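Local coordinates for protein 2-keto-3-deoxygluconate kinase (Thermotoga maritima, PDB 2AFB) that probably phosphorylates the sugar acid 2-keto-3-deoxygluconate with ATP as phosphate donor, as a carbohydrate kinase of the pfkB family, at residues N49-L59 / D292-L303; K310-L321 / L332-A341. All coordinates share one frame; numbering follows the deposited sequence.

Contact 1 of 2, residues N49-L59 / D292-L303; sequences NVAAFLAQMGL and DSFAGALIYGSL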
loop_
_atom_site.group_PDB
_atom_site.type_symbol
_atom_site.label_atom_id
_atom_site.label_comp_id
_atom_site.label_asym_id
_atom_site.label_seq_id
_atom_site.Cartn_x
_atom_site.Cartn_y
_atom_site.Cartn_z
ATOM N N ASN A 49 16.915 16.284 13.778
ATOM C CA ASN A 49 17.268 16.236 12.384
ATOM C C ASN A 49 18.757 16.628 12.176
ATOM O O ASN A 49 19.477 16.041 11.347
ATOM C CB ASN A 49 16.367 17.154 11.575
ATOM C CG ASN A 49 14.855 16.818 11.669
ATOM O OD1 ASN A 49 14.443 15.734 12.079
ATOM N ND2 ASN A 49 14.033 17.784 11.256
ATOM N N VAL A 50 19.222 17.566 12.972
ATOM C CA VAL A 50 20.632 17.995 12.948
ATOM C C VAL A 50 21.532 16.854 13.392
ATOM O O VAL A 50 22.551 16.547 12.754
ATOM C CB VAL A 50 20.845 19.257 13.823
ATOM C CG1 VAL A 50 22.338 19.628 13.898
ATOM C CG2 VAL A 50 20.041 20.393 13.273
ATOM N N ALA A 51 21.158 16.203 14.474
ATOM C CA ALA A 51 21.921 15.069 14.968
ATOM C C ALA A 51 21.991 13.975 13.890
ATOM O O ALA A 51 23.027 13.340 13.669
ATOM C CB ALA A 51 21.270 14.506 16.267
ATOM N N ALA A 52 20.883 13.768 13.185
ATOM C CA ALA A 52 20.834 12.694 12.205
ATOM C C ALA A 52 21.726 13.022 11.037
ATOM O O ALA A 52 22.331 12.098 10.486
ATOM C CB ALA A 52 19.391 12.402 11.733
ATOM N N PHE A 53 21.807 14.309 10.677
ATOM C CA PHE A 53 22.739 14.785 9.617
ATOM C C PHE A 53 24.193 14.505 10.010
ATOM O O PHE A 53 24.970 13.834 9.330
ATOM C CB PHE A 53 22.520 16.287 9.305
ATOM C CG PHE A 53 23.373 16.776 8.196
ATOM C CD1 PHE A 53 24.705 17.087 8.424
ATOM C CD2 PHE A 53 22.893 16.818 6.902
ATOM C CE1 PHE A 53 25.541 17.436 7.407
ATOM C CE2 PHE A 53 23.729 17.182 5.879
ATOM C CZ PHE A 53 25.060 17.491 6.132
ATOM N N LEU A 54 24.543 14.984 11.175
ATOM C CA LEU A 54 25.906 14.746 11.675
ATOM C C LEU A 54 26.236 13.240 11.791
ATOM O O LEU A 54 27.333 12.854 11.491
ATOM C CB LEU A 54 26.140 15.503 12.998
ATOM C CG LEU A 54 26.020 17.013 12.746
ATOM C CD1 LEU A 54 25.780 17.731 14.060
ATOM C CD2 LEU A 54 27.187 17.571 11.993
ATOM N N ALA A 55 25.294 12.404 12.220
ATOM C CA ALA A 55 25.543 10.965 12.211
ATOM C C ALA A 55 25.734 10.428 10.779
ATOM O O ALA A 55 26.621 9.628 10.543
ATOM C CB ALA A 55 24.436 10.208 12.946
ATOM N N GLN A 56 24.929 10.902 9.839
ATOM C CA GLN A 56 25.030 10.497 8.446
ATOM C C GLN A 56 26.410 10.898 7.853
ATOM O O GLN A 56 26.942 10.229 7.012
ATOM C CB GLN A 56 23.858 11.111 7.647
ATOM C CG GLN A 56 22.477 10.364 7.849
ATOM C CD GLN A 56 22.485 8.975 7.171
ATOM O OE1 GLN A 56 22.578 8.867 5.943
ATOM N NE2 GLN A 56 22.411 7.915 7.980
HETATM N N MSE A 57 26.995 11.993 8.315
HETATM C CA MSE A 57 28.337 12.352 7.927
HETATM C C MSE A 57 29.427 11.571 8.647
HETATM O O MSE A 57 30.604 11.754 8.321
HETATM C CB MSE A 57 28.627 13.818 8.261
HETATM C CG MSE A 57 27.741 14.854 7.643
HETATM SE SE MSE A 57 27.659 14.751 5.707
HETATM C CE MSE A 57 25.927 13.617 5.367
ATOM N N GLY A 58 29.118 10.798 9.673
ATOM C CA GLY A 58 30.169 9.930 10.263
ATOM C C GLY A 58 30.805 10.479 11.533
ATOM O O GLY A 58 31.900 10.074 11.876
ATOM N N LEU A 59 30.112 11.405 12.217
ATOM C CA LEU A 59 30.538 11.930 13.536
ATOM C C LEU A 59 29.772 11.214 14.658
ATOM O O LEU A 59 28.921 10.395 14.393
ATOM C CB LEU A 59 30.286 13.440 13.653
ATOM C CG LEU A 59 30.847 14.349 12.551
ATOM C CD1 LEU A 59 30.770 15.784 13.009
ATOM C CD2 LEU A 59 32.250 14.009 12.202
ATOM N N ASP A 292 17.254 22.243 8.763
ATOM C CA ASP A 292 18.053 21.518 9.759
ATOM C C ASP A 292 19.256 20.879 9.132
ATOM O O ASP A 292 20.265 20.786 9.772
ATOM C CB ASP A 292 17.223 20.493 10.546
ATOM C CG ASP A 292 15.902 21.103 11.052
ATOM O OD1 ASP A 292 15.959 22.204 11.653
ATOM O OD2 ASP A 292 14.833 20.492 10.825
ATOM N N SER A 293 19.143 20.410 7.893
ATOM C CA SER A 293 20.260 19.885 7.190
ATOM C C SER A 293 21.269 20.994 6.851
ATOM O O SER A 293 22.469 20.748 6.863
ATOM C CB SER A 293 19.806 19.103 5.955
ATOM O OG SER A 293 19.252 19.970 4.991
ATOM N N PHE A 294 20.791 22.201 6.542
ATOM C CA PHE A 294 21.703 23.350 6.399
ATOM C C PHE A 294 22.558 23.479 7.660
ATOM O O PHE A 294 23.749 23.546 7.585
ATOM C CB PHE A 294 20.950 24.659 6.122
ATOM C CG PHE A 294 21.839 25.895 6.201
ATOM C CD1 PHE A 294 22.845 26.092 5.297
ATOM C CD2 PHE A 294 21.679 26.819 7.217
ATOM C CE1 PHE A 294 23.720 27.203 5.398
ATOM C CE2 PHE A 294 22.517 27.937 7.330
ATOM C CZ PHE A 294 23.535 28.125 6.401
ATOM N N ALA A 295 21.896 23.550 8.804
ATOM C CA ALA A 295 22.536 23.673 10.112
ATOM C C ALA A 295 23.537 22.567 10.393
ATOM O O ALA A 295 24.644 22.844 10.861
ATOM C CB ALA A 295 21.485 23.691 11.220
ATOM N N GLY A 296 23.112 21.337 10.130
ATOM C CA GLY A 296 23.955 20.134 10.161
ATOM C C GLY A 296 25.184 20.269 9.317
ATOM O O GLY A 296 26.340 20.034 9.745
ATOM N N ALA A 297 24.954 20.687 8.099
ATOM C CA ALA A 297 26.079 20.818 7.174
ATOM C C ALA A 297 27.034 21.959 7.593
ATOM O O ALA A 297 28.283 21.879 7.459
ATOM C CB ALA A 297 25.550 21.022 5.764
ATOM N N LEU A 298 26.465 23.029 8.123
ATOM C CA LEU A 298 27.315 24.153 8.548
ATOM C C LEU A 298 28.173 23.763 9.762
ATOM O O LEU A 298 29.382 24.112 9.846
ATOM C CB LEU A 298 26.457 25.375 8.854
ATOM C CG LEU A 298 27.217 26.653 9.198
ATOM C CD1 LEU A 298 28.132 27.080 8.080
ATOM C CD2 LEU A 298 26.203 27.733 9.526
ATOM N N ILE A 299 27.578 22.982 10.668
ATOM C CA ILE A 299 28.292 22.467 11.838
ATOM C C ILE A 299 29.406 21.522 11.372
ATOM O O ILE A 299 30.564 21.619 11.819
ATOM C CB ILE A 299 27.358 21.715 12.750
ATOM C CG1 ILE A 299 26.405 22.701 13.416
ATOM C CG2 ILE A 299 28.095 20.951 13.796
ATOM C CD1 ILE A 299 25.200 22.016 14.053
ATOM N N TYR A 300 29.027 20.601 10.493
ATOM C CA TYR A 300 29.957 19.643 9.930
ATOM C C TYR A 300 31.118 20.404 9.311
ATOM O O TYR A 300 32.244 20.122 9.644
ATOM C CB TYR A 300 29.290 18.719 8.895
ATOM C CG TYR A 300 30.231 17.725 8.290
ATOM C CD1 TYR A 300 30.731 16.659 9.037
ATOM C CD2 TYR A 300 30.685 17.869 6.978
ATOM C CE1 TYR A 300 31.627 15.736 8.469
ATOM C CE2 TYR A 300 31.592 16.963 6.427
ATOM C CZ TYR A 300 32.041 15.905 7.179
ATOM O OH TYR A 300 32.928 15.018 6.617
ATOM N N GLY A 301 30.841 21.374 8.433
ATOM C CA GLY A 301 31.900 22.110 7.753
ATOM C C GLY A 301 32.845 22.847 8.701
ATOM O O GLY A 301 34.025 22.957 8.456
ATOM N N SER A 302 32.293 23.381 9.775
ATOM C CA SER A 302 33.073 24.100 10.734
ATOM C C SER A 302 33.998 23.143 11.489
ATOM O O SER A 302 35.146 23.476 11.682
ATOM C CB SER A 302 32.174 24.853 11.689
ATOM O OG SER A 302 31.348 25.728 10.949
ATOM N N LEU A 303 33.487 21.976 11.885
ATOM C CA LEU A 303 34.309 20.931 12.502
ATOM C C LEU A 303 35.389 20.462 11.577
ATOM O O LEU A 303 36.494 20.174 12.030
ATOM C CB LEU A 303 33.483 19.753 12.945
ATOM C CG LEU A 303 32.605 20.120 14.173
ATOM C CD1 LEU A 303 31.572 19.079 14.488
ATOM C CD2 LEU A 303 33.500 20.356 15.428
#
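Phe53 brings its CD1 to 3.3 Å from Gly296 C, while Phe53 CZ meets Ala297 CB at 3.6 Å. Turning CG anti to the backbone N (chi1 -176°) carries the ring into a hole among Ser293, Gly296, Ala297 and Tyr300; any CB on Gly296 would collide with it. Ser293 O and Ala297 N lie over one face, and the opposite face meets CE of Met57, a selenomethionine, offset toward the ring's rim. Replacing Phe53 by alanine would probably open a gap above Gly296 and Ala297 and deprive that methyl of its backing. Met57 SE lies 4.5 Å from the Tyr300 ring centroid, over the face, a Met-aromatic contact. Val50 is the second knob, its CG1 3.7 Å from Ile299 CD1, and Leu54 CD2 rests 3.4 Å from Gly296 O. At one end, Asn49 ND2 donates to Asp292 OD2 (2.9 Å), meeting it on the anti side and 34° out of the carboxylate plane; Gly45 N holds Asn49 OD1, fixing the amide's rotation. Further out, His143 and Trp141 of strand 139-145 touch Val50 and Ile299. The helices cross at -47° by knobs-into-holes packing, and Asp292 closes the Gly-Ala-Gly-Asp signature characteristic of the pfkB kinases.

Contact 2 of 2, residues K310-L321 / L332-A341; sequences KKAEFAAAASCL and LSIEEIEKLA. With CA (calcium ion), chain G.
Ile337 drives its CG2 methyl onto the centre of the Phe314 ring, 3.6 Å from the centroid, a CH-pi contact over the face. The same methyl lies 3.4 Å from Phe314 O, so one branch covers both ring and backbone. CG anti to the backbone N (chi1 -174°) swings the ring toward the second helix, and chi2 near 90° turns its face to the methyl; its edge is met by Ile334 CG2 and Glu338 CG. The other branch of Ile337 ends at Ala318, its CD1 3.8 Å from Ala318 CB, which seats the side chain as a knob in the hole made by Phe314, Ala317, Ala318 and Leu321. Small residues allow the close fit: Ala317 CB and Ala341 CB touch at 3.8 Å. Leu340 and Leu321 reach toward each other tip to tip, Leu340 CD2 to Leu321 CG at 3.7 Å, and Leu332 CD1 lies over Ala318 O. Two helices near the C-terminus of the pfkB (ribokinase-like) fold thus pack across each other, crossing at 110°, and the second opens with a capping box: Ser333 OG accepts from Glu336 N, and Ser333 N donates to Glu336 OE1, met from above the carboxylate plane. The more exposed side is looser, with polar ends facing other partners. The extended Glu338 carries both carboxylate oxygens to a calcium ion, OE1 at 2.6 Å and OE2 at 2.5 Å; His8, in what is probably the expression tag, and a more distant water are the other ligands. Lys310 NZ is 3.8 Å from Glu338 OE2, too long for a hydrogen bond, though the opposite charges probably attract; Lys310 also makes a cation-pi contact with Phe306. Glu336 OE2 forms a salt bridge with Arg32 of the second subunit, whose Gln108 packs on Cys320 and Leu321.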
loop_
_atom_site.group_PDB
_atom_site.type_symbol
_atom_site.label_atom_id
_atom_site.label_comp_id
_atom_site.label_asym_id
_atom_site.label_seq_id
_atom_site.Cartn_x
_atom_site.Cartn_y
_atom_site.Cartn_z
ATOM N N LYS A 310 33.522 27.068 0.742
ATOM C CA LYS A 310 33.152 25.665 0.687
ATOM C C LYS A 310 32.108 25.335 1.711
ATOM O O LYS A 310 31.234 24.506 1.466
ATOM C CB LYS A 310 34.371 24.724 0.800
ATOM C CG LYS A 310 33.959 23.271 1.005
ATOM C CD LYS A 310 35.113 22.324 1.054
ATOM C CE LYS A 310 34.784 20.961 0.389
ATOM N NZ LYS A 310 34.208 20.003 1.269
ATOM N N LYS A 311 32.151 25.980 2.866
ATOM C CA LYS A 311 31.082 25.795 3.837
ATOM C C LYS A 311 29.715 26.157 3.259
ATOM O O LYS A 311 28.721 25.519 3.574
ATOM C CB LYS A 311 31.258 26.687 5.068
ATOM C CG LYS A 311 32.184 26.166 6.085
ATOM C CD LYS A 311 32.199 27.056 7.325
ATOM C CE LYS A 311 33.540 26.928 8.034
ATOM N NZ LYS A 311 33.400 27.266 9.453
ATOM N N ALA A 312 29.669 27.235 2.487
ATOM C CA ALA A 312 28.418 27.690 1.909
ATOM C C ALA A 312 27.963 26.735 0.827
ATOM O O ALA A 312 26.797 26.372 0.809
ATOM C CB ALA A 312 28.530 29.106 1.343
ATOM N N GLU A 313 28.863 26.315 -0.052
ATOM C CA GLU A 313 28.458 25.472 -1.175
ATOM C C GLU A 313 28.016 24.105 -0.683
ATOM O O GLU A 313 26.978 23.598 -1.124
ATOM C CB GLU A 313 29.574 25.292 -2.214
ATOM C CG GLU A 313 30.030 26.538 -2.926
ATOM C CD GLU A 313 28.936 27.304 -3.708
ATOM O OE1 GLU A 313 27.785 26.799 -3.938
ATOM O OE2 GLU A 313 29.270 28.442 -4.119
ATOM N N PHE A 314 28.796 23.523 0.233
ATOM C CA PHE A 314 28.504 22.214 0.793
ATOM C C PHE A 314 27.154 22.243 1.523
ATOM O O PHE A 314 26.298 21.370 1.331
ATOM C CB PHE A 314 29.599 21.804 1.770
ATOM C CG PHE A 314 29.455 20.405 2.293
ATOM C CD1 PHE A 314 30.079 19.334 1.632
ATOM C CD2 PHE A 314 28.765 20.160 3.478
ATOM C CE1 PHE A 314 29.955 18.058 2.124
ATOM C CE2 PHE A 314 28.639 18.881 3.956
ATOM C CZ PHE A 314 29.251 17.836 3.292
ATOM N N ALA A 315 26.960 23.233 2.384
ATOM C CA ALA A 315 25.691 23.310 3.124
ATOM C C ALA A 315 24.474 23.643 2.245
ATOM O O ALA A 315 23.396 23.130 2.479
ATOM C CB ALA A 315 25.798 24.286 4.258
ATOM N N ALA A 316 24.623 24.527 1.273
ATOM C CA ALA A 316 23.554 24.712 0.253
ATOM C C ALA A 316 23.245 23.394 -0.481
ATOM O O ALA A 316 22.087 22.989 -0.605
ATOM C CB ALA A 316 23.953 25.815 -0.750
ATOM N N ALA A 317 24.275 22.719 -0.968
ATOM C CA ALA A 317 24.088 21.428 -1.641
ATOM C C ALA A 317 23.294 20.396 -0.806
ATOM O O ALA A 317 22.337 19.767 -1.292
ATOM C CB ALA A 317 25.412 20.874 -2.068
ATOM N N ALA A 318 23.688 20.251 0.434
ATOM C CA ALA A 318 23.096 19.284 1.377
ATOM C C ALA A 318 21.654 19.559 1.693
ATOM O O ALA A 318 20.846 18.650 1.720
ATOM C CB ALA A 318 23.893 19.235 2.686
ATOM N N SER A 319 21.347 20.812 1.927
ATOM C CA SER A 319 20.033 21.231 2.279
ATOM C C SER A 319 19.123 21.290 1.048
ATOM O O SER A 319 17.971 20.955 1.153
ATOM C CB SER A 319 20.059 22.562 3.077
ATOM O OG SER A 319 20.642 23.617 2.337
ATOM N N CYS A 320 19.659 21.624 -0.115
ATOM C CA CYS A 320 18.957 21.377 -1.380
ATOM C C CYS A 320 18.528 19.912 -1.538
ATOM O O CYS A 320 17.375 19.601 -1.829
ATOM C CB CYS A 320 19.829 21.785 -2.575
ATOM S SG CYS A 320 19.156 21.323 -4.214
ATOM N N LEU A 321 19.472 19.012 -1.351
ATOM C CA LEU A 321 19.207 17.573 -1.472
ATOM C C LEU A 321 18.174 17.076 -0.472
ATOM O O LEU A 321 17.328 16.245 -0.821
ATOM C CB LEU A 321 20.492 16.755 -1.387
ATOM C CG LEU A 321 21.444 16.860 -2.600
ATOM C CD1 LEU A 321 22.826 16.352 -2.271
ATOM C CD2 LEU A 321 20.924 16.088 -3.805
ATOM N N LEU A 332 22.093 10.783 3.178
ATOM C CA LEU A 332 23.077 11.380 2.294
ATOM C C LEU A 332 24.455 10.915 2.704
ATOM O O LEU A 332 24.695 10.655 3.893
ATOM C CB LEU A 332 23.016 12.907 2.402
ATOM C CG LEU A 332 21.922 13.614 1.599
ATOM C CD1 LEU A 332 22.047 15.135 1.784
ATOM C CD2 LEU A 332 21.953 13.232 0.154
ATOM N N SER A 333 25.328 10.763 1.708
ATOM C CA SER A 333 26.771 10.604 1.891
ATOM C C SER A 333 27.504 11.905 1.579
ATOM O O SER A 333 27.008 12.748 0.859
ATOM C CB SER A 333 27.320 9.518 0.957
ATOM O OG SER A 333 27.272 9.957 -0.375
ATOM N N ILE A 334 28.720 12.034 2.094
ATOM C CA ILE A 334 29.579 13.180 1.804
ATOM C C ILE A 334 29.771 13.336 0.281
ATOM O O ILE A 334 29.633 14.435 -0.283
ATOM C CB ILE A 334 30.958 13.031 2.538
ATOM C CG1 ILE A 334 30.726 12.968 4.043
ATOM C CG2 ILE A 334 31.901 14.222 2.219
ATOM C CD1 ILE A 334 31.876 12.308 4.795
ATOM N N GLU A 335 30.020 12.208 -0.378
ATOM C CA GLU A 335 30.289 12.187 -1.789
ATOM C C GLU A 335 29.145 12.782 -2.608
ATOM O O GLU A 335 29.402 13.500 -3.548
ATOM C CB GLU A 335 30.564 10.758 -2.243
ATOM C CG GLU A 335 30.735 10.617 -3.788
ATOM C CD GLU A 335 31.181 9.179 -4.301
ATOM O OE1 GLU A 335 31.223 8.220 -3.488
ATOM O OE2 GLU A 335 31.508 9.029 -5.525
ATOM N N GLU A 336 27.907 12.415 -2.276
ATOM C CA GLU A 336 26.702 12.876 -2.975
ATOM C C GLU A 336 26.545 14.381 -2.902
ATOM O O GLU A 336 26.276 15.046 -3.903
ATOM C CB GLU A 336 25.437 12.182 -2.395
ATOM C CG GLU A 336 25.342 10.717 -2.885
ATOM C CD GLU A 336 24.267 9.818 -2.148
ATOM O OE1 GLU A 336 23.751 10.220 -1.069
ATOM O OE2 GLU A 336 23.982 8.686 -2.661
ATOM N N ILE A 337 26.719 14.918 -1.704
ATOM C CA ILE A 337 26.692 16.359 -1.483
ATOM C C ILE A 337 27.809 17.067 -2.260
ATOM O O ILE A 337 27.569 18.061 -2.945
ATOM C CB ILE A 337 26.824 16.666 0.035
ATOM C CG1 ILE A 337 25.737 15.953 0.814
ATOM C CG2 ILE A 337 26.861 18.198 0.299
ATOM C CD1 ILE A 337 25.886 16.051 2.284
ATOM N N GLU A 338 29.045 16.585 -2.137
ATOM C CA GLU A 338 30.145 17.200 -2.867
ATOM C C GLU A 338 29.924 17.200 -4.361
ATOM O O GLU A 338 30.281 18.162 -5.029
ATOM C CB GLU A 338 31.466 16.479 -2.602
ATOM C CG GLU A 338 32.041 16.775 -1.237
ATOM C CD GLU A 338 33.328 15.995 -0.936
ATOM O OE1 GLU A 338 33.637 14.994 -1.661
ATOM O OE2 GLU A 338 34.025 16.402 0.043
ATOM N N LYS A 339 29.349 16.115 -4.876
ATOM C CA LYS A 339 29.068 15.961 -6.301
ATOM C C LYS A 339 28.131 17.080 -6.806
ATOM O O LYS A 339 28.314 17.648 -7.889
ATOM C CB LYS A 339 28.434 14.581 -6.555
ATOM C CG LYS A 339 28.147 14.246 -8.036
ATOM C CD LYS A 339 29.419 14.222 -8.880
ATOM C CE LYS A 339 29.106 14.112 -10.372
ATOM N NZ LYS A 339 28.344 12.865 -10.652
ATOM N N LEU A 340 27.136 17.418 -6.000
ATOM C CA LEU A 340 26.219 18.498 -6.349
ATOM C C LEU A 340 26.942 19.846 -6.250
ATOM O O LEU A 340 26.978 20.596 -7.203
ATOM C CB LEU A 340 24.992 18.476 -5.439
ATOM C CG LEU A 340 23.986 19.589 -5.736
ATOM C CD1 LEU A 340 23.545 19.573 -7.173
ATOM C CD2 LEU A 340 22.834 19.451 -4.798
ATOM N N ALA A 341 27.525 20.126 -5.093
ATOM C CA ALA A 341 28.281 21.348 -4.863
ATOM C C ALA A 341 29.305 21.584 -5.966
ATOM O O ALA A 341 29.458 22.697 -6.409
ATOM C CB ALA A 341 28.954 21.336 -3.457
HETATM CA CA CA G . 35.578 14.395 -0.093
HETATM O O HOH W 1 37.888 13.378 -1.466
#

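Overall arrangement
Contact 1 comes first along the chain, joining helix 46-56 to helix 290-304 across 232 intervening residues; contact 2 follows, a local pairing of helices 308-322 and 334-341. Their centres lie about 11 Å apart on the same side of the chain's centre. The successive helices 290-304 and 308-322 tie them together, Phe294 and Ala297 packing on Ala315, and Ser302 OG probably bonding to Lys311 NZ. Helix 334-341 also reaches contact 1: Ile334 meets Tyr300 and Met57, and Ile337 meets Met57. The four helices thus form one connected cluster linking the chain's early and late parts, with contact 1 more deeply buried and contact 2 near the second subunit.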